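Local coordinates for LanC-like protein GCR2 (Arabidopsis thaliana, PDB 3T33) that may play a role in abscisic acid signalling as a zinc-binding plant member of the LanC-like family, at residues R152-A155 with R156-I160; S195-M198 with R199-V202; L367-S370 with E371-S375; Y55-S58 with I59-K62. One frame throughout, in Å; residues are numbered along the deposited sequence. Where two conformers were deposited one is given.

All four are local contacts between residues three or four apart within a single helix, in a protein that is mainly helical and has no strand. In chain order come interaction 4 on helix 45-69, interaction 1 on helix 147-158, interaction 2 on helix 195-212 and interaction 3 on helix 353-375. Interactions 1 and 2 lie on one side of the chain's centre, their own centres about 16 Å apart. Interactions 3 and 4 touch, with centres about 14 Å apart, because Tyr55 packs on Leu367 and Glu371. Some 45 Å separates the centres of interactions 2 and 3, on opposite sides of the molecule. None lies at the zinc site; all belong to outlying parts of the helical fold.

Interaction 1: residues R152-A155 with R156-I160; sequences RYLA and RFRGI
Leu154 lays its methyl CD2 over the centre of the Arg158 guanidinium, 3.8 Å from CZ, one turn further along helix 147-158. The Arg158 chain, extended from CG to NE, passes close to the Leu154 carbonyl before reaching this methyl, and its NH2 is hydrogen-bonded beyond it to Ser192 O. A second overlap joins Tyr153 and Arg156: NH1 of Arg156 stands above one face of the ring near its rim, 3.4 Å from Tyr153 CE1, with the two planes 78° apart. The cation-pi attraction is weak at most. Arg152 and Arg156 run side by side in the same direction, but their guanidinium nitrogens are modelled closer than two donors should be, and the detail is doubtful. Each has its own acid, Glu112 for Arg152 and Asp115 for Arg156, which probably offsets the like charges. Beneath the side chains, Arg158 N donates to Leu154 O (2.9 Å) and Phe157 N to Tyr153 O (2.8 Å), ordinary helix bonds. Around this last part of the helix, Tyr153 rests on helix 101-118, Arg156 and Phe157 meet Cys134 of helix 130-144, and Leu154 and Phe157 both pack on Leu184 of helix 174-188.

Interaction 2: residues S195-M198 with R199-V202; sequences SERM and RSVV
Ser195 and Arg199 are joined by a backbone bond in the first turn of helix 195-212. Arg199 N donates to Ser195 O over 2.8 Å, almost straight at 172°. Three more rungs of the alpha-helical ladder follow: Ser200 N to Glu196 O at 2.9 Å, Val201 N to Arg197 O at a longer 3.3 Å, and Val202 N to Met198 O at 3.1 Å. At the start of the helix, Ser195 N is itself bonded to Glu191 OE2.

Charged contacts lie along the exposed flank. Arg197 NH1 reaches back to OE2 of its neighbour Glu196 at 3.0 Å, a salt bridge whose hydrogen bond is weak because the angle is poor. The same NH1 also comes within 3.6 Å of Ser200 CB, a van der Waals contact. As modelled, however, chi2 of Arg197 is almost eclipsed (-23°), and the exact position of NH1 is less certain. Arg199 points elsewhere: its NE pairs with Glu203 and its NH2 with Glu252.

Packing against the rest of the fold falls to Met198, which meets Cys181, Leu182 and Asn185 of helix 174-188, and to the buried valines, with Val201 against Leu162 and Arg174. In Val201 the methyl CG2, anti to its own carbonyl carbon, leans back along the helix to lie 3.3 Å from Arg197 O.

Interaction 3: residues L367-S370 with E371-S375; sequences LDKS and EKLIS
Lys369 and Leu373 share a backbone bond at the kink of helix 353-375, where two waters take the place of the direct i to i+4 bonds of the preceding residues. The Glu371 N-H, lacking a bond to the turn before, goes to one water at 3.2 Å, and that water in turn donates to Leu367 O at 2.6 Å. A second water does the same one residue later: it accepts from Lys372 N at 2.8 Å and donates, over a long 3.3 Å, to Asp368 O. Both amides and both carbonyls of the opened turn are therefore satisfied through solvent. Regular pairing resumes at once, with Leu373 N donating to Lys369 O at 2.9 Å and Ile374 N to Ser370 O at 2.8 Å.

Among the side chains, Lys369 CB and Leu373 CD2 are modelled only 3.2 Å apart, a close approach that rests on an unusual and doubtful Leu373 conformation. Leu373 also makes a backbone hydrogen bond with Met379, tying the end of the helix to the loop after it, and Ile374 leans on Val330 and Met379. Asp368 OD1 is held by Ser36 OG, while its other oxygen has a long salt bridge to Lys369 NZ. Ser370 is buried, and chi1 of 66° sets its OG between the backbone N and the carbonyl carbon, turned back toward the previous turn, where the hydroxyl is hydrogen-bonded to Leu366 O.

Interaction 4: residues Y55-S58 with I59-K62; sequences YALS and IKDK
Within helix 45-69, Tyr55 and Ile59 pack against each other one turn apart on the face turned to other helices. The methyl CD1 of Ile59 meets the ring obliquely, 3.4 Å from Tyr55 CE2. Torsions on both sides bring them together: Tyr55 CG is anti to the backbone N (chi1 -162°), whereas chi1 of -59° carries Ile59 CG1 back along the helix and the extended chi2 of 163° continues it to the ring. On another flank Leu57 and Lys60 lie side by side, pointing the same way, with Leu57 CD2 4.1 Å from Lys60 CE. The aliphatic part of the lysine is thus in van der Waals contact, while its NZ forms a salt bridge with Asp103 and a weak hydrogen bond to Ser94. The backbone is regular: Ile59 N bonds Tyr55 O at 3.0 Å, and Lys60 N bonds Ala56 O at 2.7 Å and almost straight. Asp61 and Lys62 continue the ladder, donating to Leu57 O and Ser58 O. Helix 392-402 covers the buried face, with Leu399 against Tyr55 and Ala56 and Ala396 against Ile59, and Tyr55 also reaches Leu367 and Glu371 of helix 353-375.

Interaction 1: residues R152-A155 with R156-I160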
loop_
_atom_site.group_PDB
_atom_site.type_symbol
_atom_site.label_atom_id
_atom_site.label_comp_id
_atom_site.label_asym_id
_atom_site.label_seq_id
_atom_site.Cartn_x
_atom_site.Cartn_y
_atom_site.Cartn_z
ATOM N N ARG A 152 -7.783 -25.335 -6.721
ATOM C CA ARG A 152 -7.740 -25.672 -5.333
ATOM C C ARG A 152 -7.704 -24.405 -4.453
ATOM O O ARG A 152 -8.399 -24.348 -3.427
ATOM C CB ARG A 152 -6.597 -26.661 -5.076
ATOM C CG ARG A 152 -5.894 -26.547 -3.704
ATOM C CD ARG A 152 -4.672 -27.523 -3.623
ATOM N NE ARG A 152 -3.602 -26.964 -2.786
ATOM C CZ ARG A 152 -2.326 -27.351 -2.801
ATOM N NH1 ARG A 152 -1.914 -28.314 -3.624
ATOM N NH2 ARG A 152 -1.458 -26.741 -1.991
ATOM N N TYR A 153 -6.916 -23.396 -4.825
ATOM C CA TYR A 153 -6.941 -22.142 -4.030
ATOM C C TYR A 153 -8.241 -21.353 -4.259
ATOM O O TYR A 153 -8.734 -20.685 -3.369
ATOM C CB TYR A 153 -5.768 -21.217 -4.331
ATOM C CG TYR A 153 -4.463 -21.627 -3.699
ATOM C CD1 TYR A 153 -4.264 -21.531 -2.318
ATOM C CD2 TYR A 153 -3.407 -22.111 -4.511
ATOM C CE1 TYR A 153 -3.061 -21.935 -1.734
ATOM C CE2 TYR A 153 -2.199 -22.491 -3.948
ATOM C CZ TYR A 153 -2.019 -22.386 -2.571
ATOM O OH TYR A 153 -0.826 -22.804 -2.048
ATOM N N LEU A 154 -8.741 -21.414 -5.477
ATOM C CA LEU A 154 -10.023 -20.830 -5.807
ATOM C C LEU A 154 -11.203 -21.409 -4.983
ATOM O O LEU A 154 -12.067 -20.630 -4.512
ATOM C CB LEU A 154 -10.269 -20.988 -7.282
ATOM C CG LEU A 154 -11.549 -20.333 -7.768
ATOM C CD1 LEU A 154 -11.506 -18.883 -7.406
ATOM C CD2 LEU A 154 -11.746 -20.558 -9.221
ATOM N N ALA A 155 -11.214 -22.739 -4.787
ATOM C CA ALA A 155 -12.195 -23.433 -3.908
ATOM C C ALA A 155 -12.029 -22.993 -2.439
ATOM O O ALA A 155 -13.018 -22.780 -1.726
ATOM C CB ALA A 155 -12.069 -25.003 -4.042
ATOM N N ARG A 156 -10.787 -22.835 -1.982
ATOM C CA ARG A 156 -10.592 -22.384 -0.632
ATOM C C ARG A 156 -11.040 -20.942 -0.510
ATOM O O ARG A 156 -11.628 -20.535 0.513
ATOM C CB ARG A 156 -9.140 -22.516 -0.206
ATOM C CG ARG A 156 -8.695 -23.961 0.014
ATOM C CD ARG A 156 -7.159 -24.040 -0.155
ATOM N NE ARG A 156 -6.627 -25.407 -0.108
ATOM C CZ ARG A 156 -5.417 -25.756 -0.557
ATOM N NH1 ARG A 156 -4.603 -24.841 -1.097
ATOM N NH2 ARG A 156 -5.011 -27.021 -0.478
ATOM N N PHE A 157 -10.821 -20.156 -1.554
ATOM C CA PHE A 157 -11.172 -18.763 -1.418
ATOM C C PHE A 157 -12.736 -18.694 -1.353
ATOM O O PHE A 157 -13.302 -18.010 -0.540
ATOM C CB PHE A 157 -10.673 -17.944 -2.606
ATOM C CG PHE A 157 -10.835 -16.454 -2.395
ATOM C CD1 PHE A 157 -12.055 -15.908 -2.041
ATOM C CD2 PHE A 157 -9.770 -15.593 -2.528
ATOM C CE1 PHE A 157 -12.187 -14.545 -1.821
ATOM C CE2 PHE A 157 -9.927 -14.246 -2.335
ATOM C CZ PHE A 157 -11.113 -13.726 -1.960
ATOM N N ARG A 158 -13.393 -19.407 -2.246
ATOM C CA ARG A 158 -14.844 -19.464 -2.330
ATOM C C ARG A 158 -15.557 -20.070 -1.103
ATOM O O ARG A 158 -16.789 -19.857 -0.949
ATOM C CB ARG A 158 -15.209 -20.259 -3.561
ATOM C CG ARG A 158 -14.998 -19.488 -4.877
ATOM C CD ARG A 158 -15.449 -20.355 -5.982
ATOM N NE ARG A 158 -15.379 -19.682 -7.250
ATOM C CZ ARG A 158 -15.422 -20.312 -8.422
ATOM N NH1 ARG A 158 -15.497 -21.649 -8.494
ATOM N NH2 ARG A 158 -15.398 -19.607 -9.526
ATOM N N GLY A 159 -14.806 -20.792 -0.253
ATOM C CA GLY A 159 -15.335 -21.317 1.028
ATOM C C GLY A 159 -15.367 -20.289 2.154
ATOM O O GLY A 159 -15.981 -20.511 3.236
ATOM N N ILE A 160 -14.723 -19.147 1.942
ATOM C CA ILE A 160 -14.725 -18.125 2.988
ATOM C C ILE A 160 -16.121 -17.571 3.234
ATOM O O ILE A 160 -16.846 -17.253 2.295
ATOM C CB ILE A 160 -13.678 -16.977 2.684
ATOM C CG1 ILE A 160 -12.233 -17.509 2.832
ATOM C CG2 ILE A 160 -13.840 -15.798 3.609
ATOM C CD1 ILE A 160 -11.169 -16.694 2.067
#

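Interaction 2: residues S195-M198 with R199-V202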
loop_
_atom_site.group_PDB
_atom_site.type_symbol
_atom_site.label_atom_id
_atom_site.label_comp_id
_atom_site.label_asym_id
_atom_site.label_seq_id
_atom_site.Cartn_x
_atom_site.Cartn_y
_atom_site.Cartn_z
ATOM N N SER A 195 -19.712 -12.112 -8.840
ATOM C CA SER A 195 -20.107 -10.707 -8.765
ATOM C C SER A 195 -21.280 -10.472 -7.771
ATOM O O SER A 195 -21.270 -9.478 -7.016
ATOM C CB SER A 195 -20.423 -10.200 -10.159
ATOM O OG SER A 195 -20.654 -8.824 -10.173
ATOM N N GLU A 196 -22.249 -11.398 -7.696
ATOM C CA GLU A 196 -23.349 -11.299 -6.652
ATOM C C GLU A 196 -22.859 -11.306 -5.209
ATOM O O GLU A 196 -23.354 -10.529 -4.330
ATOM C CB GLU A 196 -24.438 -12.330 -6.883
ATOM C CG GLU A 196 -25.656 -12.298 -5.874
ATOM C CD GLU A 196 -25.327 -13.063 -4.635
ATOM O OE1 GLU A 196 -24.503 -13.976 -4.762
ATOM O OE2 GLU A 196 -25.789 -12.688 -3.526
ATOM N N ARG A 197 -21.834 -12.114 -4.957
ATOM C CA ARG A 197 -21.180 -12.140 -3.655
ATOM C C ARG A 197 -20.486 -10.814 -3.332
ATOM O O ARG A 197 -20.578 -10.319 -2.208
ATOM C CB ARG A 197 -20.173 -13.290 -3.585
ATOM C CG ARG A 197 -20.806 -14.661 -3.415
ATOM C CD ARG A 197 -22.198 -14.556 -2.814
ATOM N NE ARG A 197 -22.165 -14.570 -1.355
ATOM C CZ ARG A 197 -23.050 -13.949 -0.581
ATOM N NH1 ARG A 197 -24.043 -13.261 -1.128
ATOM N NH2 ARG A 197 -22.943 -14.015 0.739
ATOM N N MET A 198 -19.792 -10.241 -4.314
ATOM C CA MET A 198 -19.056 -8.978 -4.099
ATOM C C MET A 198 -20.054 -7.830 -3.965
ATOM O O MET A 198 -19.931 -6.978 -3.081
ATOM C CB MET A 198 -18.031 -8.714 -5.233
ATOM C CG MET A 198 -16.960 -9.796 -5.401
ATOM S SD MET A 198 -16.074 -9.545 -6.973
ATOM C CE MET A 198 -15.224 -8.030 -6.597
ATOM N N ARG A 199 -21.040 -7.794 -4.842
ATOM C CA ARG A 199 -22.116 -6.786 -4.721
ATOM C C ARG A 199 -22.826 -6.842 -3.349
ATOM O O ARG A 199 -23.073 -5.806 -2.704
ATOM C CB ARG A 199 -23.090 -6.947 -5.868
ATOM C CG ARG A 199 -24.231 -5.910 -5.876
ATOM C CD ARG A 199 -23.720 -4.457 -5.893
ATOM N NE ARG A 199 -24.815 -3.553 -5.606
ATOM C CZ ARG A 199 -24.750 -2.237 -5.535
ATOM N NH1 ARG A 199 -23.602 -1.580 -5.757
ATOM N NH2 ARG A 199 -25.870 -1.571 -5.246
ATOM N N SER A 200 -23.036 -8.050 -2.826
ATOM C CA SER A 200 -23.710 -8.156 -1.538
ATOM C C SER A 200 -22.880 -7.549 -0.442
ATOM O O SER A 200 -23.402 -6.948 0.480
ATOM C CB SER A 200 -24.018 -9.621 -1.200
ATOM O OG SER A 200 -23.683 -9.779 0.173
ATOM N N VAL A 201 -21.558 -7.702 -0.526
ATOM C CA VAL A 201 -20.679 -7.113 0.516
ATOM C C VAL A 201 -20.711 -5.592 0.420
ATOM O O VAL A 201 -20.722 -4.889 1.431
ATOM C CB VAL A 201 -19.211 -7.707 0.450
ATOM C CG1 VAL A 201 -18.300 -7.142 1.496
ATOM C CG2 VAL A 201 -19.274 -9.187 0.570
ATOM N N VAL A 202 -20.778 -5.096 -0.812
ATOM C CA VAL A 202 -20.898 -3.664 -1.072
ATOM C C VAL A 202 -22.204 -3.104 -0.416
ATOM O O VAL A 202 -22.175 -2.080 0.290
ATOM C CB VAL A 202 -20.875 -3.350 -2.628
ATOM C CG1 VAL A 202 -21.327 -1.885 -2.900
ATOM C CG2 VAL A 202 -19.459 -3.611 -3.225
#

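Interaction 3: residues L367-S370 with E371-S375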
loop_
_atom_site.group_PDB
_atom_site.type_symbol
_atom_site.label_atom_id
_atom_site.label_comp_id
_atom_site.label_asym_id
_atom_site.label_seq_id
_atom_site.Cartn_x
_atom_site.Cartn_y
_atom_site.Cartn_z
ATOM N N LEU A 367 17.856 4.215 0.450
ATOM C CA LEU A 367 19.055 3.458 0.072
ATOM C C LEU A 367 20.338 4.019 0.689
ATOM O O LEU A 367 21.238 3.267 1.131
ATOM C CB LEU A 367 19.192 3.411 -1.423
ATOM C CG LEU A 367 20.273 2.536 -2.078
ATOM C CD1 LEU A 367 19.725 2.091 -3.395
ATOM C CD2 LEU A 367 21.552 3.286 -2.355
ATOM N N ASP A 368 20.430 5.342 0.750
ATOM C CA ASP A 368 21.689 5.964 1.187
ATOM C C ASP A 368 21.882 5.855 2.715
ATOM O O ASP A 368 22.999 5.619 3.201
ATOM C CB ASP A 368 21.752 7.436 0.687
ATOM C CG ASP A 368 23.174 8.056 0.784
ATOM O OD1 ASP A 368 24.085 7.658 0.017
ATOM O OD2 ASP A 368 23.360 8.948 1.630
ATOM N N LYS A 369 20.781 5.957 3.450
ATOM C CA LYS A 369 20.850 6.215 4.873
ATOM C C LYS A 369 20.313 5.108 5.765
ATOM O O LYS A 369 20.678 5.068 6.964
ATOM C CB LYS A 369 20.082 7.507 5.246
ATOM C CG LYS A 369 20.436 8.804 4.464
ATOM C CD LYS A 369 21.803 9.372 4.816
ATOM C CE LYS A 369 22.198 10.503 3.864
ATOM N NZ LYS A 369 23.111 11.427 4.595
ATOM N N SER A 370 19.425 4.250 5.234
ATOM C CA SER A 370 18.581 3.418 6.117
ATOM C C SER A 370 19.352 2.410 6.985
ATOM O O SER A 370 19.117 2.332 8.176
ATOM C CB SER A 370 17.376 2.752 5.417
ATOM O OG SER A 370 17.755 1.790 4.465
ATOM N N GLU A 371 20.281 1.683 6.400
ATOM C CA GLU A 371 21.058 0.700 7.140
ATOM C C GLU A 371 21.771 1.368 8.339
ATOM O O GLU A 371 21.653 0.894 9.479
ATOM C CB GLU A 371 22.050 0.037 6.190
ATOM C CG GLU A 371 22.823 -1.153 6.749
ATOM C CD GLU A 371 23.570 -1.896 5.642
ATOM O OE1 GLU A 371 23.391 -1.520 4.444
ATOM O OE2 GLU A 371 24.322 -2.857 5.963
ATOM N N LYS A 372 22.443 2.504 8.087
ATOM C CA LYS A 372 23.119 3.194 9.131
ATOM C C LYS A 372 22.118 3.711 10.172
ATOM O O LYS A 372 22.364 3.612 11.378
ATOM C CB LYS A 372 23.956 4.338 8.564
ATOM C CG LYS A 372 25.370 4.435 9.156
ATOM C CD LYS A 372 25.853 5.899 9.279
ATOM C CE LYS A 372 27.407 6.002 9.205
ATOM N NZ LYS A 372 28.162 4.977 10.034
ATOM N N LEU A 373 21.003 4.266 9.717
ATOM C CA LEU A 373 20.047 4.854 10.619
ATOM C C LEU A 373 19.389 3.828 11.526
ATOM O O LEU A 373 19.138 4.104 12.703
ATOM C CB LEU A 373 18.988 5.597 9.825
ATOM C CG LEU A 373 19.211 7.101 9.630
ATOM C CD1 LEU A 373 20.607 7.525 10.021
ATOM C CD2 LEU A 373 18.870 7.515 8.197
ATOM N N ILE A 374 19.111 2.649 10.971
ATOM C CA ILE A 374 18.447 1.565 11.696
ATOM C C ILE A 374 19.432 0.955 12.706
ATOM O O ILE A 374 19.080 0.715 13.854
ATOM C CB ILE A 374 17.919 0.468 10.733
ATOM C CG1 ILE A 374 16.683 0.951 9.996
ATOM C CG2 ILE A 374 17.588 -0.832 11.481
ATOM C CD1 ILE A 374 16.382 0.107 8.788
ATOM N N SER A 375 20.663 0.708 12.276
ATOM C CA SER A 375 21.588 0.018 13.151
ATOM C C SER A 375 22.108 0.898 14.309
ATOM O O SER A 375 22.732 0.373 15.224
ATOM C CB SER A 375 22.727 -0.639 12.378
ATOM O OG SER A 375 23.925 0.037 12.628
HETATM O O HOH W 1 21.472 2.187 3.480
HETATM O O HOH W 2 23.096 3.320 5.511
#

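Interaction 4: residues Y55-S58 with I59-K62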
loop_
_atom_site.group_PDB
_atom_site.type_symbol
_atom_site.label_atom_id
_atom_site.label_comp_id
_atom_site.label_asym_id
_atom_site.label_seq_id
_atom_site.Cartn_x
_atom_site.Cartn_y
_atom_site.Cartn_z
ATOM N N TYR A 55 19.992 -3.327 -5.137
ATOM C CA TYR A 55 19.777 -3.209 -3.702
ATOM C C TYR A 55 18.572 -4.037 -3.249
ATOM O O TYR A 55 18.621 -4.693 -2.243
ATOM C CB TYR A 55 19.490 -1.756 -3.308
ATOM C CG TYR A 55 19.705 -1.582 -1.843
ATOM C CD1 TYR A 55 20.966 -1.791 -1.307
ATOM C CD2 TYR A 55 18.669 -1.207 -0.975
ATOM C CE1 TYR A 55 21.211 -1.628 0.047
ATOM C CE2 TYR A 55 18.902 -1.035 0.401
ATOM C CZ TYR A 55 20.182 -1.261 0.898
ATOM O OH TYR A 55 20.506 -1.137 2.239
ATOM N N ALA A 56 17.474 -3.938 -3.988
ATOM C CA ALA A 56 16.275 -4.617 -3.603
ATOM C C ALA A 56 16.540 -6.128 -3.630
ATOM O O ALA A 56 16.069 -6.849 -2.735
ATOM C CB ALA A 56 15.112 -4.241 -4.506
ATOM N N LEU A 57 17.329 -6.604 -4.607
ATOM C CA LEU A 57 17.675 -8.045 -4.645
ATOM C C LEU A 57 18.398 -8.452 -3.377
ATOM O O LEU A 57 18.045 -9.465 -2.756
ATOM C CB LEU A 57 18.481 -8.419 -5.845
ATOM C CG LEU A 57 17.798 -8.324 -7.198
ATOM C CD1 LEU A 57 18.768 -8.818 -8.290
ATOM C CD2 LEU A 57 16.487 -9.097 -7.251
ATOM N N SER A 58 19.338 -7.651 -2.909
ATOM C CA SER A 58 19.963 -8.039 -1.658
ATOM C C SER A 58 18.972 -8.018 -0.541
ATOM O O SER A 58 19.011 -8.937 0.228
ATOM C CB SER A 58 21.184 -7.217 -1.248
ATOM O OG SER A 58 21.811 -6.617 -2.383
ATOM N N ILE A 59 18.117 -6.988 -0.404
ATOM C CA ILE A 59 17.071 -7.039 0.675
ATOM C C ILE A 59 16.199 -8.317 0.521
ATOM O O ILE A 59 16.050 -9.086 1.459
ATOM C CB ILE A 59 16.211 -5.753 0.776
ATOM C CG1 ILE A 59 17.105 -4.553 1.050
ATOM C CG2 ILE A 59 15.062 -5.841 1.859
ATOM C CD1 ILE A 59 16.377 -3.216 0.749
ATOM N N LYS A 60 15.642 -8.510 -0.671
ATOM C CA LYS A 60 14.809 -9.674 -0.947
ATOM C C LYS A 60 15.482 -10.954 -0.466
ATOM O O LYS A 60 14.867 -11.767 0.225
ATOM C CB LYS A 60 14.501 -9.770 -2.442
ATOM C CG LYS A 60 13.715 -11.011 -2.835
ATOM C CD LYS A 60 13.694 -11.195 -4.343
ATOM C CE LYS A 60 14.876 -12.027 -4.816
ATOM N NZ LYS A 60 14.593 -12.711 -6.107
ATOM N N ASP A 61 16.746 -11.127 -0.835
ATOM C CA ASP A 61 17.507 -12.305 -0.435
ATOM C C ASP A 61 17.588 -12.413 1.083
ATOM O O ASP A 61 17.372 -13.483 1.652
ATOM C CB ASP A 61 18.913 -12.265 -1.036
ATOM C CG ASP A 61 18.949 -12.756 -2.470
ATOM O OD1 ASP A 61 17.865 -12.988 -3.046
ATOM O OD2 ASP A 61 20.059 -12.910 -3.019
ATOM N N LYS A 62 17.899 -11.297 1.735
ATOM C CA LYS A 62 18.000 -11.263 3.190
ATOM C C LYS A 62 16.679 -11.661 3.837
ATOM O O LYS A 62 16.656 -12.410 4.813
ATOM C CB LYS A 62 18.421 -9.870 3.664
ATOM C CG LYS A 62 18.394 -9.694 5.173
ATOM C CD LYS A 62 19.338 -10.669 5.859
ATOM C CE LYS A 62 19.803 -10.132 7.204
ATOM N NZ LYS A 62 20.302 -11.217 8.093
#